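Local coordinates for MarR Like Protein, TVG0766549 (Thermoplasma volcanium, PDB 3LFK), which is of unknown function but is a structural homolog of MarR-like transcriptional regulators, with a winged helix-turn-helix fold, although it was reported as a mechanosensitive channel, at residues E9-V14 against Y32-D37; V39-F44 against K71-Y76; I52-I57 against D65-L70. All blocks are in the same frame, centred on the assembly; numbering follows the deposited sequence.

Contact 1 of 3, residues E9-V14 against Y32-D37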
# COMPACT_ATOMS: atom_id res chain seq x y z
N GLU A 9 9.57 11.16 -3.70
CA GLU A 9 8.62 12.22 -3.37
C GLU A 9 7.36 11.70 -2.68
O GLU A 9 6.90 10.59 -2.96
CB GLU A 9 8.23 12.96 -4.67
CG GLU A 9 7.31 14.15 -4.44
CD GLU A 9 7.03 14.95 -5.72
OE1 GLU A 9 6.50 14.37 -6.70
OE2 GLU A 9 7.35 16.16 -5.73
N SER A 10 6.82 12.48 -1.75
CA SER A 10 5.59 12.09 -1.07
C SER A 10 4.44 12.02 -2.06
O SER A 10 4.39 12.82 -3.00
CB SER A 10 5.21 13.12 -0.01
OG SER A 10 3.96 12.86 0.54
N LYS A 11 3.53 11.07 -1.87
CA LYS A 11 2.36 10.99 -2.73
C LYS A 11 1.16 11.49 -1.95
O LYS A 11 0.02 11.46 -2.45
CB LYS A 11 2.08 9.55 -3.19
CG LYS A 11 3.16 8.98 -4.07
CD LYS A 11 2.68 7.65 -4.69
CE LYS A 11 3.80 7.05 -5.54
NZ LYS A 11 4.27 8.01 -6.60
N VAL A 12 1.38 11.95 -0.72
CA VAL A 12 0.26 12.43 0.07
C VAL A 12 0.19 13.97 -0.04
O VAL A 12 1.03 14.69 0.52
CB VAL A 12 0.39 12.01 1.54
CG1 VAL A 12 -0.76 12.60 2.34
CG2 VAL A 12 0.35 10.48 1.65
N LEU A 13 -0.81 14.45 -0.78
CA LEU A 13 -1.01 15.88 -1.00
C LEU A 13 -1.76 16.49 0.17
O LEU A 13 -1.39 17.55 0.68
CB LEU A 13 -1.79 16.11 -2.28
CG LEU A 13 -0.96 15.94 -3.56
CD1 LEU A 13 -1.86 15.90 -4.78
CD2 LEU A 13 0.05 17.09 -3.65
N VAL A 14 -2.81 15.80 0.57
CA VAL A 14 -3.63 16.22 1.70
C VAL A 14 -4.01 14.97 2.48
O VAL A 14 -4.61 14.04 1.93
CB VAL A 14 -4.94 16.92 1.27
CG1 VAL A 14 -5.66 17.45 2.50
CG2 VAL A 14 -4.64 18.04 0.30
N TYR A 32 -1.34 4.89 -8.71
CA TYR A 32 -0.71 6.08 -8.15
C TYR A 32 0.77 6.12 -8.45
O TYR A 32 1.56 6.56 -7.63
CB TYR A 32 -0.95 6.15 -6.63
CG TYR A 32 -2.41 5.98 -6.23
CD1 TYR A 32 -2.90 4.72 -5.86
CD2 TYR A 32 -3.29 7.06 -6.25
CE1 TYR A 32 -4.23 4.55 -5.51
CE2 TYR A 32 -4.65 6.90 -5.89
CZ TYR A 32 -5.10 5.64 -5.52
OH TYR A 32 -6.40 5.43 -5.12
N ASP A 33 1.14 5.64 -9.63
CA ASP A 33 2.52 5.61 -10.10
C ASP A 33 3.46 4.68 -9.36
O ASP A 33 4.68 4.76 -9.54
CB ASP A 33 3.09 7.04 -10.15
CG ASP A 33 2.28 7.94 -11.03
OD1 ASP A 33 2.18 7.62 -12.23
OD2 ASP A 33 1.74 8.94 -10.52
N MET A 34 2.93 3.80 -8.54
CA MET A 34 3.77 2.84 -7.85
C MET A 34 4.12 1.72 -8.82
O MET A 34 3.35 1.42 -9.75
CB MET A 34 3.02 2.22 -6.66
CG MET A 34 2.82 3.20 -5.48
SD MET A 34 2.09 2.34 -4.08
CE MET A 34 0.34 2.32 -4.58
N SER A 35 5.27 1.10 -8.61
CA SER A 35 5.64 -0.03 -9.46
C SER A 35 4.93 -1.25 -8.85
O SER A 35 4.43 -1.18 -7.72
CB SER A 35 7.16 -0.19 -9.48
OG SER A 35 7.71 0.05 -8.21
N GLN A 36 4.89 -2.37 -9.58
CA GLN A 36 4.16 -3.54 -9.07
C GLN A 36 4.69 -4.12 -7.76
O GLN A 36 3.92 -4.59 -6.91
CB GLN A 36 4.08 -4.61 -10.15
CG GLN A 36 3.20 -5.82 -9.75
CD GLN A 36 1.80 -5.42 -9.28
OE1 GLN A 36 1.10 -4.66 -9.97
NE2 GLN A 36 1.38 -5.93 -8.12
N ASP A 37 6.01 -4.07 -7.57
CA ASP A 37 6.59 -4.57 -6.33
C ASP A 37 6.05 -3.77 -5.14
O ASP A 37 5.75 -4.33 -4.07
CB ASP A 37 8.13 -4.54 -6.40
CG ASP A 37 8.70 -3.18 -6.84
OD1 ASP A 37 7.94 -2.31 -7.29
OD2 ASP A 37 9.92 -3.00 -6.72
O HOH W 1 2.23 9.59 -7.73
O HOH W 2 6.40 6.70 -7.89
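Lys11 lays the far half of its side chain over Tyr32 O, with Lys11 NZ ending 3.9 Å from Asp33 CB, and nearly all of the contact lies in that reach. Its chain runs extended as far as CE, and the bend at the last torsion (chi4 -56°) keeps the end of the chain beside the carbonyl oxygen: Tyr32 O lies 3.3 Å from Lys11 CD and 3.1 Å from Lys11 CE. Met34 meets the lysine through its CG, 4.0 Å from Lys11 CE, the two side chains passing at a slant; the Met34 side chain also packs on Leu73 and Tyr76 of helix 66-76 and on Ile103 of helix 94-116. Tyr32 starts out facing the lysine, but its ring swings off to Val99 and Ala102.

Two waters bind the ammonium group. One accepts from Lys11 NZ at 2.8 Å and lies within bonding range of Tyr32 O and Asp33 OD2, with further acceptors nearby competing for its two protons, so not every one of these bonds can hold at once. A second, also 2.8 Å from Lys11 NZ, donates to Asp33 O. Positive phi values at Tyr32 (54°) and Asp33 (67°) set the course of this turn and its carbonyls. The opposite charges stay separated, Lys11 NZ to Asp33 OD2 being 4.8 Å, and Lys11 also makes a cation-pi contact with Tyr76. The chemistry implies a solvated, probably modest electrostatic attraction between the N-terminal arm and the turn leading into helix 36-47, combined with methylene packing.

Contact 2 of 3, residues V39-F44 against K71-Y76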
# COMPACT_ATOMS: atom_id res chain seq x y z
N VAL A 39 3.14 -2.12 -5.02
CA VAL A 39 1.74 -2.43 -4.85
C VAL A 39 1.63 -3.76 -4.11
O VAL A 39 0.87 -3.89 -3.16
CB VAL A 39 1.04 -2.53 -6.22
CG1 VAL A 39 -0.42 -2.95 -6.02
CG2 VAL A 39 1.05 -1.17 -6.93
N SER A 40 2.40 -4.75 -4.55
CA SER A 40 2.38 -6.05 -3.87
C SER A 40 2.68 -5.91 -2.37
O SER A 40 1.98 -6.48 -1.51
CB SER A 40 3.42 -6.97 -4.51
OG SER A 40 3.02 -7.28 -5.83
N LEU A 41 3.71 -5.13 -2.02
CA LEU A 41 4.03 -4.97 -0.62
C LEU A 41 2.94 -4.22 0.15
O LEU A 41 2.62 -4.56 1.27
CB LEU A 41 5.37 -4.23 -0.46
CG LEU A 41 5.74 -4.05 1.02
CD1 LEU A 41 5.86 -5.41 1.75
CD2 LEU A 41 7.06 -3.30 1.11
N LEU A 42 2.39 -3.17 -0.45
CA LEU A 42 1.32 -2.41 0.20
C LEU A 42 0.12 -3.32 0.52
O LEU A 42 -0.46 -3.23 1.61
CB LEU A 42 0.90 -1.24 -0.71
CG LEU A 42 -0.15 -0.29 -0.13
CD1 LEU A 42 0.48 0.53 0.96
CD2 LEU A 42 -0.68 0.62 -1.23
N LEU A 43 -0.25 -4.16 -0.44
CA LEU A 43 -1.39 -5.06 -0.23
C LEU A 43 -1.03 -6.14 0.79
O LEU A 43 -1.89 -6.60 1.54
CB LEU A 43 -1.82 -5.70 -1.57
CG LEU A 43 -2.34 -4.69 -2.60
CD1 LEU A 43 -2.84 -5.43 -3.84
CD2 LEU A 43 -3.44 -3.86 -2.00
N PHE A 44 0.24 -6.54 0.82
CA PHE A 44 0.66 -7.54 1.80
C PHE A 44 0.45 -6.93 3.19
O PHE A 44 -0.09 -7.56 4.10
CB PHE A 44 2.13 -7.90 1.58
CG PHE A 44 2.71 -8.79 2.64
CD1 PHE A 44 2.61 -10.18 2.54
CD2 PHE A 44 3.36 -8.24 3.74
CE1 PHE A 44 3.16 -10.99 3.54
CE2 PHE A 44 3.91 -9.04 4.74
CZ PHE A 44 3.81 -10.43 4.64
N LYS A 71 11.02 1.22 1.97
CA LYS A 71 11.46 2.60 2.10
C LYS A 71 10.74 3.49 1.11
O LYS A 71 10.45 4.63 1.42
CB LYS A 71 12.97 2.73 1.92
CG LYS A 71 13.73 2.26 3.15
CD LYS A 71 15.24 2.41 2.95
CE LYS A 71 15.99 1.24 3.52
NZ LYS A 71 17.45 1.35 3.26
N ASN A 72 10.46 2.98 -0.09
CA ASN A 72 9.69 3.80 -1.04
C ASN A 72 8.28 4.05 -0.48
O ASN A 72 7.77 5.17 -0.56
CB ASN A 72 9.62 3.11 -2.41
CG ASN A 72 10.87 3.34 -3.21
OD1 ASN A 72 11.30 4.49 -3.37
ND2 ASN A 72 11.46 2.28 -3.73
N LEU A 73 7.62 3.03 0.07
CA LEU A 73 6.29 3.22 0.62
C LEU A 73 6.32 4.22 1.76
O LEU A 73 5.36 4.96 1.94
CB LEU A 73 5.68 1.90 1.11
CG LEU A 73 5.47 0.87 0.01
CD1 LEU A 73 4.84 -0.35 0.66
CD2 LEU A 73 4.57 1.39 -1.09
N MET A 74 7.41 4.22 2.53
CA MET A 74 7.53 5.19 3.62
C MET A 74 7.73 6.60 3.06
O MET A 74 7.09 7.55 3.56
CB MET A 74 8.69 4.79 4.53
CG MET A 74 8.38 3.48 5.22
SD MET A 74 9.85 2.89 6.20
CE MET A 74 11.03 2.95 5.20
N ASP A 75 8.59 6.74 2.06
CA ASP A 75 8.83 8.03 1.44
C ASP A 75 7.53 8.57 0.81
O ASP A 75 7.27 9.75 0.84
CB ASP A 75 9.87 7.92 0.34
CG ASP A 75 11.27 7.63 0.85
OD1 ASP A 75 11.51 7.67 2.08
OD2 ASP A 75 12.13 7.35 -0.00
N TYR A 76 6.69 7.68 0.27
CA TYR A 76 5.42 8.13 -0.33
C TYR A 76 4.41 8.60 0.69
O TYR A 76 3.43 9.27 0.35
CB TYR A 76 4.73 6.98 -1.11
CG TYR A 76 5.49 6.39 -2.25
CD1 TYR A 76 6.42 7.11 -2.96
CD2 TYR A 76 5.24 5.07 -2.64
CE1 TYR A 76 7.09 6.56 -4.04
CE2 TYR A 76 5.89 4.50 -3.71
CZ TYR A 76 6.82 5.24 -4.42
OH TYR A 76 7.47 4.68 -5.49
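Leu73 pushes one methyl group, CD1, against Leu41 and Leu42 of the facing helix, and the apolar contacts all converge on that atom. Its chi2 of -179° places CD1 anti to CA, at the full extension of the side chain. On Leu41 the methyl lies along the branch, 3.7 Å from Leu41 CD2 and 3.8 Å from Leu41 CG, the two leucines crossing at a slant. On Leu42 the nearest side-chain atom is CB, at 4.3 Å from Leu73 CD1.

Side chain also meets backbone here. The helices come close, the CA atoms of Leu42 and Leu73 being 7.5 Å apart, and the methyl can therefore approach the main chain of helix 36-47, with Leu42 N 3.9 Å from Leu73 CD1. Helix 36-47 is the helix that precedes the helix-turn-helix, and helix 66-76 occupies the position of the recognition helix in winged helix-turn-helix proteins; the contact joins these two inside the buried core. Leu42 extends the apolar layer to Val99 and Ala100 of helix 94-116.

Polar interactions lie beside the leucines: Tyr76 OH is hydrogen-bonded to Glu38 OE1, a further link between the same two helices.

Contact 3 of 3, residues I52-I57 against D65-L70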
# COMPACT_ATOMS: atom_id res chain seq x y z
N ILE A 52 2.67 -5.07 11.10
CA ILE A 52 3.41 -6.34 11.13
C ILE A 52 4.93 -6.19 11.44
O ILE A 52 5.54 -5.15 11.14
CB ILE A 52 3.21 -7.03 9.75
CG1 ILE A 52 3.72 -8.47 9.74
CG2 ILE A 52 3.98 -6.26 8.68
CD1 ILE A 52 3.39 -9.20 8.44
N PRO A 53 5.57 -7.21 12.05
CA PRO A 53 7.01 -7.12 12.35
C PRO A 53 7.85 -7.07 11.08
O PRO A 53 7.52 -7.72 10.07
CB PRO A 53 7.28 -8.42 13.13
CG PRO A 53 5.99 -8.67 13.82
CD PRO A 53 4.97 -8.37 12.74
N LEU A 54 8.95 -6.32 11.10
CA LEU A 54 9.78 -6.24 9.91
C LEU A 54 10.30 -7.61 9.45
O LEU A 54 10.38 -7.88 8.26
CB LEU A 54 10.96 -5.28 10.13
CG LEU A 54 11.96 -5.15 8.97
CD1 LEU A 54 11.33 -4.43 7.76
CD2 LEU A 54 13.16 -4.37 9.47
N TYR A 55 10.63 -8.50 10.39
CA TYR A 55 11.14 -9.79 9.96
C TYR A 55 10.13 -10.59 9.12
O TYR A 55 10.52 -11.39 8.29
CB TYR A 55 11.66 -10.61 11.17
CG TYR A 55 10.60 -11.27 12.00
CD1 TYR A 55 9.96 -12.42 11.56
CD2 TYR A 55 10.20 -10.71 13.22
CE1 TYR A 55 8.94 -13.00 12.31
CE2 TYR A 55 9.18 -11.27 13.97
CZ TYR A 55 8.56 -12.42 13.51
OH TYR A 55 7.54 -12.97 14.25
N ARG A 56 8.83 -10.37 9.31
CA ARG A 56 7.87 -11.09 8.48
C ARG A 56 7.92 -10.58 7.05
O ARG A 56 7.74 -11.34 6.09
CB ARG A 56 6.45 -10.97 9.04
CG ARG A 56 6.28 -11.65 10.41
CD ARG A 56 4.81 -11.82 10.79
NE ARG A 56 4.07 -12.56 9.78
CZ ARG A 56 2.74 -12.65 9.74
NH1 ARG A 56 2.00 -12.05 10.67
NH2 ARG A 56 2.15 -13.31 8.76
N ILE A 57 8.16 -9.28 6.89
CA ILE A 57 8.24 -8.70 5.55
C ILE A 57 9.43 -9.31 4.80
O ILE A 57 9.33 -9.62 3.63
CB ILE A 57 8.37 -7.17 5.65
CG1 ILE A 57 7.03 -6.61 6.12
CG2 ILE A 57 8.78 -6.57 4.29
CD1 ILE A 57 7.10 -5.16 6.52
N ASP A 65 14.57 -7.34 -2.39
CA ASP A 65 15.04 -6.30 -1.51
C ASP A 65 13.81 -5.64 -0.89
O ASP A 65 13.45 -4.52 -1.26
CB ASP A 65 15.87 -5.28 -2.31
CG ASP A 65 16.63 -4.29 -1.43
OD1 ASP A 65 16.39 -4.23 -0.20
OD2 ASP A 65 17.48 -3.53 -1.95
N PRO A 66 13.16 -6.33 0.05
CA PRO A 66 11.96 -5.84 0.74
C PRO A 66 12.16 -4.48 1.38
O PRO A 66 11.27 -3.62 1.35
CB PRO A 66 11.70 -6.91 1.80
CG PRO A 66 12.32 -8.13 1.23
CD PRO A 66 13.58 -7.63 0.61
N GLU A 67 13.32 -4.30 2.00
CA GLU A 67 13.59 -3.03 2.66
C GLU A 67 13.59 -1.85 1.71
O GLU A 67 13.15 -0.77 2.07
CB GLU A 67 14.91 -3.07 3.44
CG GLU A 67 14.92 -4.17 4.48
CD GLU A 67 16.12 -4.13 5.38
OE1 GLU A 67 17.04 -3.32 5.13
OE2 GLU A 67 16.15 -4.93 6.34
N SER A 68 14.10 -2.04 0.49
CA SER A 68 14.12 -0.95 -0.47
C SER A 68 12.69 -0.62 -0.89
O SER A 68 12.32 0.56 -1.03
CB SER A 68 14.92 -1.33 -1.72
OG SER A 68 14.87 -0.30 -2.69
N VAL A 69 11.89 -1.65 -1.12
CA VAL A 69 10.50 -1.43 -1.52
C VAL A 69 9.75 -0.71 -0.38
O VAL A 69 9.00 0.26 -0.62
CB VAL A 69 9.79 -2.77 -1.83
CG1 VAL A 69 8.37 -2.50 -2.35
CG2 VAL A 69 10.55 -3.55 -2.90
N LEU A 70 9.96 -1.17 0.84
CA LEU A 70 9.31 -0.56 2.01
C LEU A 70 9.73 0.91 2.16
O LEU A 70 8.88 1.75 2.45
CB LEU A 70 9.68 -1.33 3.28
CG LEU A 70 9.10 -0.77 4.59
CD1 LEU A 70 7.57 -0.67 4.54
CD2 LEU A 70 9.54 -1.68 5.76
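Ile57 lies against Pro66 and Leu70, and its side chain can be followed outward from CB, where it forks. The CG2 branch, anti to the backbone N, touches Pro66 CB at 3.9 Å, isoleucine and proline running past one another in opposite senses. The same methyl also packs against Leu41 of helix 36-47. The other branch leaves through CG1 (chi1 -71°), which has no partner within 4.2 Å across the contact, and chi2 of 168° carries the chain straight on; Ile57 CD1 then ends 4.3 Å from Leu70 CD2. Beyond the segments, the isoleucine also packs on Leu45 and Ile90.

Helices 54-60 and 66-76, linked by a short turn, form the helix-turn-helix unit, and this apolar seam is the inner side of the angle between them. Pro66, the first residue of the second helix, fits there with its ring beside Ile57 O, which is itself hydrogen-bonded to Thr61 OG1. Just before it, Asp65 is the N-cap: Asp65 OD1 accepts from Ser68 N at 3.2 Å (147° at the hydrogen), met from above the carboxylate plane.

Further along the seam, Leu54 CD1 reaches Leu70 CD2 at 3.8 Å, the two side chains crossing. Leu70 CD2 thus receives methyls from both Leu54 and Ile57. At the margin, Leu54 CD2 passes 4.4 Å from Glu67 OE2, whose charge is paired with Lys58 in a salt bridge.

How the contacts relate
Contact 2 is central: its centre lies about 9 Å from those of contacts 1 and 3, which are about 18 Å apart. The 32-37 segment of contact 1 runs into helix 36-47, which contact 2 uses, and contacts 2 and 3 share helix 66-76. Along the chain contact 1 closes before the others open, whereas contact 3 is nested within the loop closed by contact 2. Tyr76 O, probably bonded to Lys11 N at 2.9 Å, joins contacts 1 and 2; Leu41 CD2, 3.6 Å from Leu70 N, joins contacts 2 and 3. Together they connect the N-terminal arm, helix 36-47 and the helix-turn-helix of 54-60 and 66-76, consistent with the MarR-like architecture.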